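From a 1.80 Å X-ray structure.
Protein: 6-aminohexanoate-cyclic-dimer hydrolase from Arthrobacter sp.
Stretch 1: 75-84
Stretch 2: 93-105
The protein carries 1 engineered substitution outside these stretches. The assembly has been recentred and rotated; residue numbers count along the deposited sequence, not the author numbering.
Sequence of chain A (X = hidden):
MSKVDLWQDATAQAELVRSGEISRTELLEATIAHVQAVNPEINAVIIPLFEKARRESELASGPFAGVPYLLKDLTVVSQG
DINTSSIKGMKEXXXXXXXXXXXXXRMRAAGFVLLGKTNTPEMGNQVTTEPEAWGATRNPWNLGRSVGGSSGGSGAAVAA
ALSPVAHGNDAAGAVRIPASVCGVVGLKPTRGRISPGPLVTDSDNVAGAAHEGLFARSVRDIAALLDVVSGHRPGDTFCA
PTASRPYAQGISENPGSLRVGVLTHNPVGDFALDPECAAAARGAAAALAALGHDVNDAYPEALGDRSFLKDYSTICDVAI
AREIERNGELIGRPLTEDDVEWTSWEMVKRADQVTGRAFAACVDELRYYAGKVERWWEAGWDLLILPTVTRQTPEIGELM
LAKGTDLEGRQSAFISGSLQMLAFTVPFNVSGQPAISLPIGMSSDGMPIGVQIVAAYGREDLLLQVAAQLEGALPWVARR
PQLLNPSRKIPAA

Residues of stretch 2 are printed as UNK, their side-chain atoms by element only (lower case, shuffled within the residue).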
# COMPACT_ATOMS: atom_id res chain seq x y z
N THR A 75 -10.54 -1.91 -6.07
CA THR A 75 -9.93 -1.69 -7.38
C THR A 75 -9.83 -2.94 -8.25
O THR A 75 -10.60 -3.10 -9.20
CB THR A 75 -8.52 -1.06 -7.23
OG1 THR A 75 -8.60 0.08 -6.36
CG2 THR A 75 -7.99 -0.60 -8.60
N VAL A 76 -8.87 -3.81 -7.94
CA VAL A 76 -8.70 -5.03 -8.72
C VAL A 76 -9.72 -6.04 -8.22
O VAL A 76 -10.05 -6.05 -7.04
CB VAL A 76 -7.28 -5.61 -8.57
CG1 VAL A 76 -6.25 -4.61 -9.05
CG2 VAL A 76 -7.02 -5.98 -7.12
N VAL A 77 -10.23 -6.87 -9.12
CA VAL A 77 -11.22 -7.87 -8.74
C VAL A 77 -10.85 -9.25 -9.25
O VAL A 77 -10.02 -9.39 -10.14
CB VAL A 77 -12.63 -7.49 -9.26
CG1 VAL A 77 -13.11 -6.22 -8.59
CG2 VAL A 77 -12.59 -7.31 -10.77
N SER A 78 -11.48 -10.27 -8.67
CA SER A 78 -11.25 -11.66 -9.06
C SER A 78 -12.57 -12.23 -9.55
O SER A 78 -13.61 -12.06 -8.92
CB SER A 78 -10.71 -12.47 -7.88
OG SER A 78 -11.53 -12.33 -6.74
N GLN A 79 -12.53 -12.92 -10.69
CA GLN A 79 -13.72 -13.49 -11.32
C GLN A 79 -14.56 -14.40 -10.42
O GLN A 79 -14.04 -15.32 -9.79
CB GLN A 79 -13.31 -14.25 -12.58
CG GLN A 79 -14.46 -14.81 -13.39
CD GLN A 79 -14.00 -15.42 -14.70
OE1 GLN A 79 -13.20 -16.36 -14.70
NE2 GLN A 79 -14.51 -14.90 -15.81
N GLY A 80 -15.86 -14.12 -10.38
CA GLY A 80 -16.78 -14.91 -9.59
C GLY A 80 -16.74 -14.73 -8.08
O GLY A 80 -17.48 -15.40 -7.36
N ASP A 81 -15.89 -13.83 -7.60
CA ASP A 81 -15.78 -13.62 -6.16
C ASP A 81 -16.46 -12.35 -5.65
O ASP A 81 -16.63 -11.38 -6.39
CB ASP A 81 -14.32 -13.62 -5.74
CG ASP A 81 -13.59 -14.88 -6.14
OD1 ASP A 81 -14.16 -15.98 -5.96
OD2 ASP A 81 -12.45 -14.79 -6.65
N ILE A 82 -16.85 -12.38 -4.38
CA ILE A 82 -17.50 -11.26 -3.73
C ILE A 82 -16.64 -10.00 -3.84
O ILE A 82 -15.43 -10.06 -3.65
CB ILE A 82 -17.76 -11.57 -2.24
CG1 ILE A 82 -18.78 -12.71 -2.11
CG2 ILE A 82 -18.28 -10.32 -1.53
CD1 ILE A 82 -20.16 -12.35 -2.60
N ASN A 83 -17.28 -8.87 -4.13
CA ASN A 83 -16.58 -7.59 -4.25
C ASN A 83 -17.40 -6.53 -3.53
O ASN A 83 -18.44 -6.09 -4.04
CB ASN A 83 -16.43 -7.22 -5.73
CG ASN A 83 -15.66 -5.92 -5.92
OD1 ASN A 83 -15.97 -5.14 -6.83
ND2 ASN A 83 -14.66 -5.69 -5.08
N THR A 84 -16.94 -6.10 -2.36
CA THR A 84 -17.68 -5.10 -1.58
C THR A 84 -17.07 -3.71 -1.54
O THR A 84 -17.79 -2.71 -1.46
CB THR A 84 -17.85 -5.57 -0.12
OG1 THR A 84 -16.57 -5.57 0.53
CG2 THR A 84 -18.45 -6.97 -0.07
N UNK A 93 -25.67 -6.73 -1.11
CA UNK A 93 -26.08 -7.12 -2.46
C UNK A 93 -25.51 -8.46 -2.88
O UNK A 93 -26.04 -9.11 -3.79
o UNK A 93 -24.25 -6.18 -3.75
c UNK A 93 -25.64 -6.06 -3.47
N UNK A 94 -24.42 -8.88 -2.24
CA UNK A 94 -23.80 -10.15 -2.60
C UNK A 94 -23.16 -10.10 -3.97
O UNK A 94 -22.85 -11.13 -4.56
N UNK A 95 -22.95 -8.89 -4.48
CA UNK A 95 -22.34 -8.70 -5.80
C UNK A 95 -21.03 -9.47 -5.95
O UNK A 95 -20.23 -9.55 -5.02
c UNK A 95 -21.25 -6.93 -7.28
o UNK A 95 -18.90 -6.30 -10.68
c UNK A 95 -19.67 -6.49 -9.56
c UNK A 95 -19.95 -6.42 -7.17
c UNK A 95 -21.74 -7.20 -8.56
c UNK A 95 -20.96 -6.99 -9.69
c UNK A 95 -22.08 -7.21 -6.05
c UNK A 95 -19.16 -6.20 -8.30
N UNK A 96 -20.82 -10.02 -7.14
CA UNK A 96 -19.60 -10.76 -7.45
C UNK A 96 -19.05 -10.24 -8.78
O UNK A 96 -19.81 -10.01 -9.72
n UNK A 96 -20.42 -16.16 -3.20
c UNK A 96 -19.88 -12.26 -7.55
c UNK A 96 -20.65 -14.36 -6.40
n UNK A 96 -18.79 -15.69 -4.75
c UNK A 96 -20.19 -12.93 -6.22
c UNK A 96 -20.05 -15.62 -4.36
n UNK A 96 -20.95 -15.00 -5.12
N UNK A 97 -17.74 -10.06 -8.85
CA UNK A 97 -17.10 -9.56 -10.07
C UNK A 97 -17.21 -10.59 -11.19
O UNK A 97 -17.24 -11.80 -10.94
c UNK A 97 -15.64 -9.24 -9.81
N UNK A 98 -17.25 -10.12 -12.43
CA UNK A 98 -17.38 -11.02 -13.58
C UNK A 98 -16.08 -11.29 -14.32
O UNK A 98 -16.08 -12.04 -15.31
c UNK A 98 -18.09 -9.04 -14.99
c UNK A 98 -18.41 -10.46 -14.56
o UNK A 98 -18.99 -8.17 -14.88
o UNK A 98 -16.95 -8.79 -15.43
N UNK A 99 -14.97 -10.71 -13.86
CA UNK A 99 -13.69 -10.93 -14.54
C UNK A 99 -12.49 -10.82 -13.60
O UNK A 99 -12.64 -10.48 -12.43
n UNK A 99 -14.38 -7.74 -14.67
c UNK A 99 -13.52 -9.90 -15.65
c UNK A 99 -13.92 -6.58 -14.25
n UNK A 99 -12.61 -6.56 -14.44
c UNK A 99 -12.22 -7.75 -15.01
c UNK A 99 -13.34 -8.50 -15.15
N UNK A 100 -11.32 -11.12 -14.15
CA UNK A 100 -10.06 -11.02 -13.40
C UNK A 100 -9.35 -9.74 -13.84
O UNK A 100 -9.32 -9.41 -15.03
c UNK A 100 -9.12 -12.19 -13.72
o UNK A 100 -9.25 -14.56 -13.59
o UNK A 100 -10.01 -13.41 -11.88
c UNK A 100 -9.50 -13.48 -13.01
N UNK A 101 -8.78 -9.02 -12.89
CA UNK A 101 -8.03 -7.81 -13.23
C UNK A 101 -6.72 -8.32 -13.80
O UNK A 101 -6.33 -9.46 -13.54
c UNK A 101 -7.77 -6.97 -11.99
N UNK A 102 -6.03 -7.50 -14.59
CA UNK A 102 -4.75 -7.92 -15.15
C UNK A 102 -3.80 -8.38 -14.05
O UNK A 102 -3.09 -9.37 -14.21
o UNK A 102 -6.69 -5.40 -20.84
c UNK A 102 -5.30 -7.42 -18.10
c UNK A 102 -5.02 -5.09 -17.60
c UNK A 102 -4.12 -6.78 -15.94
c UNK A 102 -5.93 -7.09 -19.30
c UNK A 102 -5.65 -4.75 -18.79
c UNK A 102 -6.10 -5.75 -19.64
c UNK A 102 -4.83 -6.42 -17.23
N UNK A 103 -3.79 -7.65 -12.93
CA UNK A 103 -2.92 -7.99 -11.81
C UNK A 103 -3.17 -9.44 -11.38
O UNK A 103 -2.22 -10.21 -11.20
c UNK A 103 -2.51 -8.22 -8.47
c UNK A 103 -2.25 -7.26 -9.45
c UNK A 103 -1.63 -8.41 -7.40
c UNK A 103 -3.20 -7.07 -10.61
c UNK A 103 -0.48 -7.63 -7.30
c UNK A 103 -1.11 -6.48 -9.34
c UNK A 103 -0.22 -6.66 -8.27
N UNK A 104 -4.44 -9.79 -11.20
CA UNK A 104 -4.81 -11.14 -10.79
C UNK A 104 -4.38 -12.20 -11.79
O UNK A 104 -3.89 -13.26 -11.40
c UNK A 104 -6.74 -12.68 -10.28
c UNK A 104 -6.73 -10.37 -9.36
c UNK A 104 -6.34 -11.24 -10.55
N UNK A 105 -4.54 -11.92 -13.08
CA UNK A 105 -4.15 -12.88 -14.11
C UNK A 105 -2.64 -13.10 -14.10
O UNK A 105 -2.17 -14.24 -14.22
c UNK A 105 -6.06 -12.15 -15.64
c UNK A 105 -4.57 -12.39 -15.49
o UNK A 105 -5.79 -10.93 -17.68
n UNK A 105 -7.51 -12.37 -17.57
c UNK A 105 -6.44 -11.77 -17.05
O HOH W 1 -17.55 -14.19 -15.25

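Position 93 carries one carbon and then one oxygen, and it does not touch stretch 1. A short hydroxyl side chain is serine, Ser93.

Position 94 has no side-chain atoms, and its backbone O lies 3.5 Å from Ile82 CD1. It is Gly94.

Position 95 has one carbon leading to a ring of six carbons that bears one oxygen. Asn83 O sits at the ring edge, near its plane. This is a phenol, Tyr95. The backbone O of Tyr95 accepts a hydrogen bond from Asn83 N at 3.2 Å.

Position 96 has three carbons, a nitrogen, then a carbon carrying two more nitrogens. One terminal nitrogen lies 2.9 Å from Gly80 O, and Ile82 CD1 lies over one face of the group. That guanidinium marks Arg96; the nitrogen is NH1, which donates to Gly80 O.

Position 97 has a single side-chain carbon, 3.5 Å from Val77 CB. It is Ala97, pointing toward stretch 1.

Position 98 has two carbons, the second carrying two oxygens. It points away, but its backbone O accepts a weak hydrogen bond from Gln79 NE2 at 3.3 Å. The short carboxylate is Asp98. A water also joins them, accepting a weak bond from Gln79 NE2 and donating to Asp98 O.

Position 99 has one carbon and a five-membered ring of three carbons and two nitrogens. Val77 CG2 packs over one ring face, 4.0 Å from the ring centroid. The ring is imidazole, so His99. Its ND1 donates to Asp98 OD1 at 2.9 Å.

Position 100 again has two carbons, the second with two oxygens. One oxygen accepts a hydrogen bond from Gln79 N at 2.8 Å, nearly straight at 175°. This is Asp100, and the acceptor is OD1.

Position 101 has one side-chain carbon, 3.7 Å from Val76 CB. It is Ala101, at the N-cap position before a helix.

Position 102 has one carbon and a six-carbon ring bearing an oxygen. It is Tyr102, turned away from stretch 1.

Position 103 has one carbon and a bare six-carbon ring. Its CB is 4.2 Å from Val76 CG1. It is Phe103.

Position 104 has one carbon carrying two more. One of these two lies 3.5 Å from Val77 O. It is Val104, and that carbon is CG2.

Position 105 has three carbons, the third carrying one oxygen and one nitrogen. It is Gln105, out of reach.

Backbone bonds run through the contact: Ala101 N donates to Val77 O at 3.0 Å, Gly80 N to Ala97 O at 2.8 Å, and Ala97 N to Asp81 O at 3.0 Å. Arg96 and Asp100 side chains add to them, and Ile82 and Arg96 form a single beta bridge.

Stretch 2 93-105: SGYRADHDAYFVQ
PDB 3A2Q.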